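Local coordinates for putative hemoglobin-like oxygen-binding protein (Pseudoalteromonas haloplanktis, PDB 4UUR) that probably binds and carries oxygen at a heme group, as a group II truncated hemoglobin of a cold-adapted Antarctic marine bacterium, at residues D122-L125 against L126-G129. Sequence-based numbering, arbitrary orientation. Where two conformers were deposited one is given.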
loop_
_atom_site.group_PDB
_atom_site.type_symbol
_atom_site.label_atom_id
_atom_site.label_comp_id
_atom_site.label_asym_id
_atom_site.label_seq_id
_atom_site.Cartn_x
_atom_site.Cartn_y
_atom_site.Cartn_z
ATOM N N ASP A 122 -4.210 -1.987 15.614
ATOM C CA ASP A 122 -4.842 -1.672 16.886
ATOM C C ASP A 122 -3.985 -0.756 17.784
ATOM O O ASP A 122 -4.562 0.047 18.515
ATOM C CB ASP A 122 -5.361 -2.915 17.608
ATOM C CG ASP A 122 -4.281 -3.895 17.953
ATOM O OD1 ASP A 122 -3.168 -3.464 18.306
ATOM O OD2 ASP A 122 -4.570 -5.111 17.889
ATOM N N ASN A 123 -2.653 -0.835 17.695
ATOM C CA ASN A 123 -1.754 0.160 18.308
ATOM C C ASN A 123 -1.955 1.566 17.728
ATOM O O ASN A 123 -1.648 1.775 16.559
ATOM C CB ASN A 123 -0.321 -0.259 18.017
ATOM C CG ASN A 123 0.698 0.540 18.784
ATOM O OD1 ASN A 123 0.590 1.735 18.930
ATOM N ND2 ASN A 123 1.700 -0.141 19.277
ATOM N N PRO A 124 -2.443 2.547 18.516
ATOM C CA PRO A 124 -2.712 3.850 17.851
ATOM C C PRO A 124 -1.463 4.647 17.505
ATOM O O PRO A 124 -1.510 5.524 16.670
ATOM C CB PRO A 124 -3.578 4.597 18.854
ATOM C CG PRO A 124 -4.135 3.519 19.715
ATOM C CD PRO A 124 -3.063 2.502 19.845
ATOM N N LEU A 125 -0.332 4.324 18.116
ATOM C CA LEU A 125 0.896 5.055 17.805
ATOM C C LEU A 125 1.425 4.577 16.451
ATOM O O LEU A 125 1.556 5.374 15.511
ATOM C CB LEU A 125 1.924 4.879 18.928
ATOM C CG LEU A 125 1.517 5.472 20.295
ATOM C CD1 LEU A 125 2.675 5.376 21.275
ATOM C CD2 LEU A 125 1.019 6.923 20.175
ATOM N N LEU A 126 1.690 3.270 16.351
ATOM C CA LEU A 126 2.043 2.624 15.075
ATOM C C LEU A 126 1.093 3.054 13.925
ATOM O O LEU A 126 1.540 3.386 12.808
ATOM C CB LEU A 126 2.056 1.106 15.231
ATOM C CG LEU A 126 2.612 0.324 14.051
ATOM C CD1 LEU A 126 4.045 0.668 13.718
ATOM C CD2 LEU A 126 2.555 -1.141 14.349
ATOM N N ARG A 127 -0.198 3.137 14.224
ATOM C CA ARG A 127 -1.164 3.434 13.191
ATOM C C ARG A 127 -0.948 4.792 12.606
ATOM O O ARG A 127 -0.985 4.933 11.373
ATOM C CB ARG A 127 -2.588 3.292 13.683
ATOM C CG ARG A 127 -3.675 3.615 12.639
ATOM C CD ARG A 127 -5.053 3.747 13.318
ATOM N NE ARG A 127 -5.126 2.741 14.371
ATOM C CZ ARG A 127 -5.838 2.856 15.493
ATOM N NH1 ARG A 127 -6.604 3.911 15.667
ATOM N NH2 ARG A 127 -5.769 1.889 16.429
ATOM N N GLU A 128 -0.770 5.793 13.474
ATOM C CA GLU A 128 -0.501 7.174 13.037
ATOM C C GLU A 128 0.889 7.263 12.387
ATOM O O GLU A 128 1.087 7.970 11.400
ATOM C CB GLU A 128 -0.617 8.151 14.222
ATOM C CG GLU A 128 -0.462 9.629 13.874
ATOM C CD GLU A 128 -1.475 10.126 12.851
ATOM O OE1 GLU A 128 -2.642 9.686 12.859
ATOM O OE2 GLU A 128 -1.110 10.976 12.032
ATOM N N GLY A 129 1.849 6.543 12.936
ATOM C CA GLY A 129 3.147 6.422 12.271
ATOM C C GLY A 129 3.034 5.881 10.844
ATOM O O GLY A 129 3.612 6.444 9.893
#
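Pro124 lies over one face of the Arg127 guanidinium, its CA 4.0 Å from CZ and displaced toward the rim of the group, while the backbone carbonyl of Asp122 sits at the edge, with O 3.0 Å from NH2. The arginine reaches back past Pro124 toward the residues leading into helix 124-141, the last of this truncated globin; a bend at chi3 turns its end toward the loop before the helix, where NH2 is hydrogen-bonded to Val121 O. Asn123, the N-cap, has CG anti to the backbone N (chi1 -170°); this places the amide beside the N-H groups of the first turn, where OD1 accepts two of them: Leu125 N at 2.9 Å, in the carbonyl plane but with a bent N-H angle of 135°, and Leu126 N at 3.2 Å, from well above that plane. The same side chain meets Leu126 nearly at a right angle, CG to CB 3.8 Å, and both residues rest on Ile27 of helix 24-27, joining the helix start to the N-terminal part of the fold. Replacing this asparagine by an alanine removes OD1 and would probably leave the amides of Leu125 and Leu126 without their capping acceptor, fraying the first turn. Regular helical bonding follows: Arg127 N to Asn123 O at 3.1 Å, Glu128 N to Pro124 O, and, nearly straight at 173°, Gly129 N to Leu125 O at 2.8 Å.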